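Local coordinates for protein beta-2-microglobulin (Ctenopharyngodon idella, PDB 5H5Z) that probably serves as the light chain of fish MHC class I molecules, pairing with the heavy chain and thereby influencing which peptides are presented, at residues B[10-15]-B[20-25]; B[53-58]-B[63-68]; B[69-74]-B[92-97]. The protein carries 1 engineered substitution. All coordinates share one frame; numbering follows the deposited sequence. Where two conformers were deposited one is given.

Contact 1 (B[10-15]-B[20-25]); sequences VYSHYP and KENTLI
Asn22 turns its amide into the bend at Tyr14 and bonds both the N-H and the C=O of that residue. The N-H of Tyr14 gives a nearly straight bond (168°) to Asn22 OD1, 3.0 Å from Tyr14 N and on a lone pair in the carbonyl plane of the amide. ND2 answers with a bond to Tyr14 O at 3.1 Å, lying in its own amide plane but reaching the backbone oxygen from above the carbonyl plane. Each acceptor has a second donor: Thr23 N also bonds OD1, and Ser12 OG bonds Tyr14 O at 2.7 Å. Such a two-sided grip fixes the amide flip. Were Asn22 a leucine, the Tyr14 N-H would probably lose its acceptor, and the bend would be held less firmly against strand 22-31.

Beyond the amide, His13 N bonds Thr23 O, and Tyr11 and Ile25 form a hydrogen-bonded pair through N and O of both. On their shared face Ile25 lies over the Tyr11 ring, with CB 4.1 Å from the centroid in a CH-pi contact, and Ile25 CG2 lies 3.5 Å from Tyr11 CZ near the phenol end. CG of Tyr11 stands between the backbone N and the carbonyl carbon (chi1 51°), which brings the ring alongside Ile25. The phenol OH bonds Pro228 O of the MHC class I heavy chain, and His13 ND1 bonds Glu230 of that chain, so this face looks onto the partner subunit. On the other face Val10 CG1 meets Leu24 CD1 at 4.1 Å, beside Trp94 and Cys81. The whole is an antiparallel beta hairpin, made by the first two strands (A and B) of an immunoglobulin C1-set domain, with a side-chain amide of the second strand bonding the chain just after the first.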
loop_
_atom_site.group_PDB
_atom_site.type_symbol
_atom_site.label_atom_id
_atom_site.label_comp_id
_atom_site.label_asym_id
_atom_site.label_seq_id
_atom_site.Cartn_x
_atom_site.Cartn_y
_atom_site.Cartn_z
ATOM N N VAL B 10 -1.333 -14.368 1.404
ATOM C CA VAL B 10 -0.044 -15.015 1.171
ATOM C C VAL B 10 -0.033 -15.586 -0.240
ATOM O O VAL B 10 -0.920 -16.361 -0.614
ATOM C CB VAL B 10 0.230 -16.133 2.209
ATOM C CG1 VAL B 10 1.671 -16.624 2.115
ATOM C CG2 VAL B 10 -0.058 -15.634 3.613
ATOM N N TYR B 11 0.963 -15.179 -1.020
ATOM C CA TYR B 11 1.044 -15.525 -2.435
ATOM C C TYR B 11 2.482 -15.417 -2.922
ATOM O O TYR B 11 3.360 -14.929 -2.208
ATOM C CB TYR B 11 0.120 -14.620 -3.270
ATOM C CG TYR B 11 0.285 -13.132 -3.015
ATOM C CD1 TYR B 11 -0.325 -12.519 -1.920
ATOM C CD2 TYR B 11 1.040 -12.334 -3.882
ATOM C CE1 TYR B 11 -0.177 -11.159 -1.684
ATOM C CE2 TYR B 11 1.189 -10.970 -3.661
ATOM C CZ TYR B 11 0.580 -10.388 -2.558
ATOM O OH TYR B 11 0.711 -9.043 -2.313
ATOM N N SER B 12 2.718 -15.879 -4.139
ATOM C CA SER B 12 4.032 -15.761 -4.757
ATOM C C SER B 12 3.986 -14.768 -5.916
ATOM O O SER B 12 2.931 -14.568 -6.529
ATOM C CB SER B 12 4.512 -17.132 -5.228
ATOM O OG SER B 12 3.479 -17.780 -5.947
ATOM N N HIS B 13 5.125 -14.136 -6.196
ATOM C CA HIS B 13 5.252 -13.204 -7.320
ATOM C C HIS B 13 4.854 -13.881 -8.633
ATOM O O HIS B 13 3.995 -13.378 -9.358
ATOM C CB HIS B 13 6.684 -12.650 -7.393
ATOM C CG HIS B 13 6.890 -11.615 -8.459
ATOM N ND1 HIS B 13 7.327 -10.337 -8.180
ATOM C CD2 HIS B 13 6.727 -11.671 -9.803
ATOM C CE1 HIS B 13 7.426 -9.651 -9.306
ATOM N NE2 HIS B 13 7.069 -10.438 -10.305
ATOM N N TYR B 14 5.487 -15.017 -8.924
ATOM C CA TYR B 14 5.174 -15.819 -10.097
ATOM C C TYR B 14 4.346 -17.033 -9.671
ATOM O O TYR B 14 4.295 -17.344 -8.480
ATOM C CB TYR B 14 6.472 -16.285 -10.765
ATOM C CG TYR B 14 7.368 -15.154 -11.237
ATOM C CD1 TYR B 14 7.076 -14.450 -12.404
ATOM C CD2 TYR B 14 8.509 -14.792 -10.516
ATOM C CE1 TYR B 14 7.891 -13.416 -12.842
ATOM C CE2 TYR B 14 9.333 -13.757 -10.950
ATOM C CZ TYR B 14 9.017 -13.074 -12.111
ATOM O OH TYR B 14 9.824 -12.048 -12.553
ATOM N N PRO B 15 3.701 -17.723 -10.636
ATOM C CA PRO B 15 3.080 -19.007 -10.329
ATOM C C PRO B 15 4.051 -19.896 -9.554
ATOM O O PRO B 15 5.243 -19.958 -9.891
ATOM C CB PRO B 15 2.805 -19.589 -11.713
ATOM C CG PRO B 15 2.507 -18.390 -12.538
ATOM C CD PRO B 15 3.453 -17.328 -12.038
ATOM N N LYS B 20 11.510 -23.610 -9.041
ATOM C CA LYS B 20 11.730 -22.329 -9.704
ATOM C C LYS B 20 11.918 -21.212 -8.684
ATOM O O LYS B 20 11.130 -21.086 -7.744
ATOM C CB LYS B 20 10.556 -22.007 -10.630
ATOM C CG LYS B 20 10.773 -20.806 -11.537
ATOM C CD LYS B 20 9.599 -20.608 -12.483
ATOM C CE LYS B 20 9.855 -19.449 -13.434
ATOM N NZ LYS B 20 8.892 -19.438 -14.572
ATOM N N GLU B 21 12.964 -20.408 -8.875
ATOM C CA GLU B 21 13.198 -19.236 -8.028
ATOM C C GLU B 21 12.005 -18.295 -8.114
ATOM O O GLU B 21 11.499 -18.010 -9.201
ATOM C CB GLU B 21 14.489 -18.500 -8.417
ATOM C CG GLU B 21 15.778 -19.257 -8.120
ATOM C CD GLU B 21 16.119 -19.364 -6.640
ATOM O OE1 GLU B 21 15.445 -18.729 -5.795
ATOM O OE2 GLU B 21 17.079 -20.097 -6.321
ATOM N N ASN B 22 11.560 -17.827 -6.955
ATOM C CA ASN B 22 10.322 -17.073 -6.837
ATOM C C ASN B 22 10.429 -16.135 -5.638
ATOM O O ASN B 22 11.475 -16.074 -4.982
ATOM C CB ASN B 22 9.155 -18.056 -6.646
ATOM C CG ASN B 22 7.842 -17.552 -7.228
ATOM O OD1 ASN B 22 7.561 -16.353 -7.244
ATOM N ND2 ASN B 22 7.013 -18.486 -7.692
ATOM N N THR B 23 9.357 -15.399 -5.363
ATOM C CA THR B 23 9.295 -14.536 -4.192
ATOM C C THR B 23 8.010 -14.832 -3.426
ATOM O O THR B 23 6.917 -14.792 -3.984
ATOM C CB THR B 23 9.380 -13.041 -4.572
ATOM O OG1 THR B 23 10.589 -12.807 -5.305
ATOM C CG2 THR B 23 9.391 -12.160 -3.326
ATOM N N LEU B 24 8.166 -15.153 -2.146
ATOM C CA LEU B 24 7.044 -15.377 -1.260
ATOM C C LEU B 24 6.627 -14.048 -0.650
ATOM O O LEU B 24 7.453 -13.337 -0.079
ATOM C CB LEU B 24 7.440 -16.368 -0.171
ATOM C CG LEU B 24 6.396 -16.722 0.890
ATOM C CD1 LEU B 24 5.205 -17.478 0.309
ATOM C CD2 LEU B 24 7.072 -17.517 1.998
ATOM N N ILE B 25 5.343 -13.726 -0.766
ATOM C CA ILE B 25 4.826 -12.428 -0.348
ATOM C C ILE B 25 3.677 -12.586 0.637
ATOM O O ILE B 25 2.746 -13.379 0.414
ATOM C CB ILE B 25 4.351 -11.595 -1.564
ATOM C CG1 ILE B 25 5.498 -11.406 -2.572
ATOM C CG2 ILE B 25 3.764 -10.264 -1.109
ATOM C CD1 ILE B 25 5.060 -10.932 -3.943
#

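Contact 2 (B[53-58]-B[63-68]); sequences TDLAFE and FHLTKS
Phe57 and Phe63 lie side by side and point the same way, yet their rings are turned 82° against each other, the edge of Phe57 directed at the face of Phe63 in an offset edge-to-face pair. The centroids are 5.6 Å apart, with CD2 of Phe57 3.7 Å from CE1 of Phe63. Ala56 O sits at the edge of the Phe63 ring, near its plane, and Leu55 CD1 approaches that ring obliquely, 3.8 Å from Phe63 CD1. The His64 imidazole, on the other face of the strands, receives Glu58 CG and Phe57 CA at a slant. Gln93 of the MHC class I heavy chain packs on both phenylalanines.

Between the rings and the far end of the contact the backbones separate. His64 N bonds Ala56 O, and the next direct links come at Thr53, whose N donates to Thr66 O at 3.0 Å. The return bond goes to a side chain: Thr66 N donates to Thr53 OG1 at 2.9 Å. That hydroxyl, set between the backbone N and the carbonyl carbon (chi1 58°), faces the neighbouring strand, and it passes its own proton to a water. The water in turn donates to Asp54 O and to His64 O, 2.7 Å away from the latter, filling in where strand-to-strand bonds are missing. Leu65 CD2 packs against this bowed stretch, 3.8 Å from Leu55 CA.

A hairpin with one interrupted, water-bridged edge strand results, built from strands D and E of the immunoglobulin C1-set sandwich, where the edge strand borders the heavy chain.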
loop_
_atom_site.group_PDB
_atom_site.type_symbol
_atom_site.label_atom_id
_atom_site.label_comp_id
_atom_site.label_asym_id
_atom_site.label_seq_id
_atom_site.Cartn_x
_atom_site.Cartn_y
_atom_site.Cartn_z
ATOM N N THR B 53 8.227 -3.747 4.154
ATOM C CA THR B 53 7.985 -2.366 3.736
ATOM C C THR B 53 7.819 -1.447 4.942
ATOM O O THR B 53 7.490 -1.899 6.040
ATOM C CB THR B 53 6.746 -2.243 2.821
ATOM O OG1 THR B 53 5.581 -2.738 3.499
ATOM C CG2 THR B 53 6.955 -3.020 1.521
ATOM N N ASP B 54 8.057 -0.159 4.728
ATOM C CA ASP B 54 7.928 0.849 5.774
ATOM C C ASP B 54 6.468 1.144 6.051
ATOM O O ASP B 54 5.632 1.108 5.144
ATOM C CB ASP B 54 8.641 2.133 5.360
ATOM C CG ASP B 54 10.145 1.955 5.240
ATOM O OD1 ASP B 54 10.719 1.120 5.971
ATOM O OD2 ASP B 54 10.756 2.663 4.420
ATOM N N LEU B 55 6.171 1.448 7.308
ATOM C CA LEU B 55 4.795 1.632 7.757
ATOM C C LEU B 55 4.079 2.750 7.000
ATOM O O LEU B 55 4.502 3.904 7.018
ATOM C CB LEU B 55 4.756 1.888 9.268
ATOM C CG LEU B 55 3.393 1.872 9.966
ATOM C CD1 LEU B 55 2.812 0.464 10.050
ATOM C CD2 LEU B 55 3.535 2.493 11.346
ATOM N N ALA B 56 2.994 2.381 6.328
ATOM C CA ALA B 56 2.146 3.345 5.641
ATOM C C ALA B 56 0.676 2.952 5.792
ATOM O O ALA B 56 0.355 1.880 6.321
ATOM C CB ALA B 56 2.542 3.465 4.173
ATOM N N PHE B 57 -0.210 3.837 5.350
ATOM C CA PHE B 57 -1.645 3.614 5.454
ATOM C C PHE B 57 -2.358 4.227 4.263
ATOM O O PHE B 57 -1.808 5.097 3.570
ATOM C CB PHE B 57 -2.203 4.150 6.789
ATOM C CG PHE B 57 -1.899 5.602 7.050
ATOM C CD1 PHE B 57 -2.744 6.599 6.577
ATOM C CD2 PHE B 57 -0.785 5.971 7.804
ATOM C CE1 PHE B 57 -2.469 7.941 6.817
ATOM C CE2 PHE B 57 -0.509 7.309 8.058
ATOM C CZ PHE B 57 -1.352 8.295 7.567
ATOM N N GLU B 58 -3.571 3.750 4.019
ATOM C CA GLU B 58 -4.373 4.197 2.892
ATOM C C GLU B 58 -5.420 5.198 3.354
ATOM O O GLU B 58 -5.511 5.503 4.548
ATOM C CB GLU B 58 -5.057 2.992 2.235
ATOM C CG GLU B 58 -4.099 2.054 1.516
ATOM C CD GLU B 58 -4.774 0.793 1.019
ATOM O OE1 GLU B 58 -5.333 0.040 1.846
ATOM O OE2 GLU B 58 -4.736 0.548 -0.204
ATOM N N PHE B 63 -3.665 0.607 8.229
ATOM C CA PHE B 63 -2.271 0.372 7.860
ATOM C C PHE B 63 -2.104 -0.849 6.956
ATOM O O PHE B 63 -2.929 -1.761 6.967
ATOM C CB PHE B 63 -1.427 0.187 9.126
ATOM C CG PHE B 63 -1.374 1.402 10.001
ATOM C CD1 PHE B 63 -0.472 2.420 9.726
ATOM C CD2 PHE B 63 -2.219 1.531 11.106
ATOM C CE1 PHE B 63 -0.411 3.550 10.533
ATOM C CE2 PHE B 63 -2.166 2.660 11.913
ATOM C CZ PHE B 63 -1.258 3.671 11.626
ATOM N N HIS B 64 -1.029 -0.859 6.175
ATOM C CA HIS B 64 -0.680 -2.027 5.374
ATOM C C HIS B 64 0.831 -2.221 5.360
ATOM O O HIS B 64 1.597 -1.249 5.401
ATOM C CB HIS B 64 -1.254 -1.939 3.953
ATOM C CG HIS B 64 -0.704 -0.805 3.140
ATOM N ND1 HIS B 64 0.263 -0.981 2.174
ATOM C CD2 HIS B 64 -0.993 0.518 3.146
ATOM C CE1 HIS B 64 0.548 0.185 1.622
ATOM N NE2 HIS B 64 -0.200 1.112 2.195
ATOM N N LEU B 65 1.246 -3.483 5.349
ATOM C CA LEU B 65 2.652 -3.847 5.250
ATOM C C LEU B 65 2.814 -5.036 4.327
ATOM O O LEU B 65 1.919 -5.873 4.212
ATOM C CB LEU B 65 3.221 -4.216 6.622
ATOM C CG LEU B 65 3.365 -3.125 7.680
ATOM C CD1 LEU B 65 3.574 -3.759 9.042
ATOM C CD2 LEU B 65 4.512 -2.168 7.352
ATOM N N THR B 66 3.964 -5.106 3.672
ATOM C CA THR B 66 4.306 -6.257 2.852
ATOM C C THR B 66 5.606 -6.871 3.360
ATOM O O THR B 66 6.614 -6.182 3.501
ATOM C CB THR B 66 4.430 -5.874 1.363
ATOM O OG1 THR B 66 3.211 -5.261 0.925
ATOM C CG2 THR B 66 4.701 -7.104 0.506
ATOM N N LYS B 67 5.564 -8.165 3.667
ATOM C CA LYS B 67 6.779 -8.916 3.950
ATOM C C LYS B 67 7.029 -9.879 2.805
ATOM O O LYS B 67 6.097 -10.508 2.310
ATOM C CB LYS B 67 6.675 -9.672 5.267
ATOM C CG LYS B 67 8.022 -10.151 5.776
ATOM C CD LYS B 67 8.112 -9.927 7.268
ATOM C CE LYS B 67 9.544 -9.880 7.753
ATOM N NZ LYS B 67 9.574 -9.655 9.224
ATOM N N SER B 68 8.285 -9.975 2.377
ATOM C CA SER B 68 8.646 -10.833 1.252
ATOM C C SER B 68 10.049 -11.397 1.425
ATOM O O SER B 68 10.864 -10.838 2.160
ATOM C CB SER B 68 8.535 -10.065 -0.074
ATOM O OG SER B 68 9.418 -8.950 -0.113
HETATM O O HOH W 1 3.817 -0.568 3.928
HETATM O O HOH W 2 -4.866 -0.901 4.556
#

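Contact 3 (B[69-74]-B[92-97]); sequences VSFKPE and IVWESN
Phe71 drives the edge of its ring into the face of Trp94. The planes stand 82° apart and the centroid of the phenylalanine is 5.1 Å from that of the six-membered ring of the indole, a T-shaped pair. Two ring carbons make the touch: Phe71 CE2 lies 3.9 Å from Trp94 CZ3, and CZ is equally near CH2 and CZ2. Pro73 completes the corner. Its CD sits over the centre of one face of the Phe71 ring, 3.8 Å above the plane, while Pro73 CB comes obliquely to the indole, 3.7 Å from Trp94 CZ3. One proline thus touches both aromatic groups.

Trp94 places CG anti to its backbone N (chi1 174°), a setting that carries the indole from the end of strand 88-93 across to the end of strand 63-71. In the conformer given, Ser96 CA lies over the opposite face of the indole from the phenylalanine edge.

Further neighbours surround the two rings. Phe71 meets Tyr79 in a second edge-to-face pair, and Val10, Ser12 and Leu24 touch the indole. Farther along, Glu95 bonds the N-H of Asn97 and forms a salt bridge with Lys188 of the MHC class I heavy chain.

The aromatic pair joins the ends of strands from the two sheets of the immunoglobulin sandwich, across its interior. No hydrogen bond crosses between the segments, and just 114 Å² is buried. Cohesion here comes from dispersion and from ring C-H groups set against a pi cloud, so it depends on the shape and mutual tilt of the rings.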
loop_
_atom_site.group_PDB
_atom_site.type_symbol
_atom_site.label_atom_id
_atom_site.label_comp_id
_atom_site.label_asym_id
_atom_site.label_seq_id
_atom_site.Cartn_x
_atom_site.Cartn_y
_atom_site.Cartn_z
ATOM N N VAL B 69 10.312 -12.523 0.765
ATOM C CA VAL B 69 11.639 -13.129 0.738
ATOM C C VAL B 69 11.745 -14.042 -0.480
ATOM O O VAL B 69 10.731 -14.557 -0.967
ATOM C CB VAL B 69 11.956 -13.910 2.043
ATOM C CG1 VAL B 69 11.127 -15.186 2.151
ATOM C CG2 VAL B 69 13.444 -14.219 2.147
ATOM N N SER B 70 12.966 -14.213 -0.983
ATOM C CA SER B 70 13.221 -15.171 -2.066
ATOM C C SER B 70 12.938 -16.586 -1.575
ATOM O O SER B 70 13.262 -16.923 -0.437
ATOM C CB SER B 70 14.672 -15.063 -2.543
ATOM O OG SER B 70 15.006 -16.137 -3.405
ATOM N N PHE B 71 12.323 -17.403 -2.427
ATOM C CA PHE B 71 12.106 -18.814 -2.107
ATOM C C PHE B 71 12.016 -19.663 -3.368
ATOM O O PHE B 71 11.739 -19.151 -4.457
ATOM C CB PHE B 71 10.908 -19.028 -1.146
ATOM C CG PHE B 71 9.552 -19.114 -1.814
ATOM C CD1 PHE B 71 9.167 -18.220 -2.814
ATOM C CD2 PHE B 71 8.640 -20.089 -1.409
ATOM C CE1 PHE B 71 7.910 -18.311 -3.402
ATOM C CE2 PHE B 71 7.379 -20.181 -1.989
ATOM C CZ PHE B 71 7.015 -19.293 -2.989
ATOM N N LYS B 72 12.296 -20.949 -3.207
ATOM C CA LYS B 72 12.193 -21.908 -4.287
ATOM C C LYS B 72 11.332 -23.063 -3.775
ATOM O O LYS B 72 11.847 -23.990 -3.151
ATOM C CB LYS B 72 13.589 -22.380 -4.708
ATOM C CG LYS B 72 13.622 -23.150 -6.021
ATOM C CD LYS B 72 15.026 -23.233 -6.603
ATOM C CE LYS B 72 15.828 -24.366 -5.986
ATOM N NZ LYS B 72 17.056 -24.670 -6.777
ATOM N N PRO B 73 10.005 -22.994 -4.019
ATOM C CA PRO B 73 9.108 -24.014 -3.462
ATOM C C PRO B 73 9.362 -25.413 -4.027
ATOM O O PRO B 73 9.547 -25.579 -5.235
ATOM C CB PRO B 73 7.713 -23.514 -3.852
ATOM C CG PRO B 73 7.934 -22.640 -5.040
ATOM C CD PRO B 73 9.267 -21.989 -4.813
ATOM N N GLU B 74 9.403 -26.397 -3.135
ATOM C CA GLU B 74 9.545 -27.803 -3.515
ATOM C C GLU B 74 8.405 -28.603 -2.889
ATOM O O GLU B 74 7.716 -28.112 -1.994
ATOM C CB GLU B 74 10.908 -28.363 -3.080
ATOM C CG GLU B 74 12.128 -27.600 -3.600
ATOM C CD GLU B 74 12.425 -27.819 -5.081
ATOM O OE1 GLU B 74 11.704 -28.585 -5.751
ATOM O OE2 GLU B 74 13.397 -27.218 -5.587
ATOM N N ILE B 92 -1.155 -18.183 8.193
ATOM C CA ILE B 92 -1.788 -18.494 6.913
ATOM C C ILE B 92 -0.792 -19.243 6.030
ATOM O O ILE B 92 0.288 -18.733 5.737
ATOM C CB ILE B 92 -2.303 -17.210 6.212
ATOM C CG1 ILE B 92 -3.181 -16.375 7.159
ATOM C CG2 ILE B 92 -3.042 -17.532 4.917
ATOM C CD1 ILE B 92 -4.487 -17.025 7.573
ATOM N N VAL B 93 -1.160 -20.459 5.631
ATOM C CA VAL B 93 -0.325 -21.298 4.772
ATOM C C VAL B 93 -0.439 -20.839 3.318
ATOM O O VAL B 93 -1.537 -20.566 2.826
ATOM C CB VAL B 93 -0.716 -22.792 4.899
ATOM C CG1 VAL B 93 0.025 -23.658 3.883
ATOM C CG2 VAL B 93 -0.453 -23.294 6.313
ATOM N N TRP B 94 0.701 -20.754 2.639
ATOM C CA TRP B 94 0.745 -20.411 1.220
ATOM C C TRP B 94 0.129 -21.502 0.341
ATOM O O TRP B 94 0.516 -22.663 0.423
ATOM C CB TRP B 94 2.183 -20.155 0.788
ATOM C CG TRP B 94 2.332 -19.946 -0.679
ATOM C CD1 TRP B 94 1.823 -18.916 -1.416
ATOM C CD2 TRP B 94 3.043 -20.785 -1.591
ATOM N NE1 TRP B 94 2.169 -19.065 -2.738
ATOM C CE2 TRP B 94 2.922 -20.202 -2.874
ATOM C CE3 TRP B 94 3.771 -21.975 -1.452
ATOM C CZ2 TRP B 94 3.503 -20.768 -4.014
ATOM C CZ3 TRP B 94 4.347 -22.539 -2.585
ATOM C CH2 TRP B 94 4.212 -21.931 -3.849
ATOM N N GLU B 95 -0.835 -21.098 -0.482
ATOM C CA GLU B 95 -1.501 -21.965 -1.454
ATOM C C GLU B 95 -0.933 -21.650 -2.835
ATOM O O GLU B 95 -1.031 -20.508 -3.291
ATOM C CB GLU B 95 -3.009 -21.689 -1.424
ATOM C CG GLU B 95 -3.787 -22.195 -2.628
ATOM C CD GLU B 95 -3.811 -23.706 -2.710
ATOM O OE1 GLU B 95 -4.554 -24.334 -1.922
ATOM O OE2 GLU B 95 -3.082 -24.261 -3.558
ATOM N N SER B 96 -0.356 -22.655 -3.496
ATOM C CA SER B 96 0.302 -22.448 -4.791
ATOM C C SER B 96 -0.648 -22.243 -5.981
ATOM O O SER B 96 -0.239 -21.719 -7.013
ATOM C CB SER B 96 1.271 -23.595 -5.094
ATOM O OG SER B 96 0.570 -24.783 -5.386
ATOM N N ASN B 97 -1.906 -22.656 -5.854
ATOM C CA ASN B 97 -2.849 -22.583 -6.996
ATOM C C ASN B 97 -2.423 -23.485 -8.164
ATOM O O ASN B 97 -3.088 -23.532 -9.202
ATOM C CB ASN B 97 -3.029 -21.140 -7.509
ATOM C CG ASN B 97 -3.605 -20.200 -6.462
ATOM O OD1 ASN B 97 -4.588 -20.517 -5.795
ATOM N ND2 ASN B 97 -3.005 -19.018 -6.337
#

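In the fold
The three contacts sample one immunoglobulin sandwich. Contacts 1 and 3 are nearly merged, their centres about 6 Å apart, and strands 22-31 and 63-71 join them through probable backbone hydrogen bonds, Asn22 N to Phe71 O at 2.8 Å and Leu24 N to Val69 O at 2.9 Å. Contact 2 lies at the other end of the same sheet, its centre about 18 Å from that of contact 1 and 20 Å from that of contact 3, across the chain's centre from the latter. Strand 63-71 runs through both contact 2 and contact 3, while Ile25 packs on Thr66 between contacts 1 and 2. Contacts 1 and 2 border the MHC class I heavy chain; in contact 3 residues 95-97, beyond the aromatic pair, reach it.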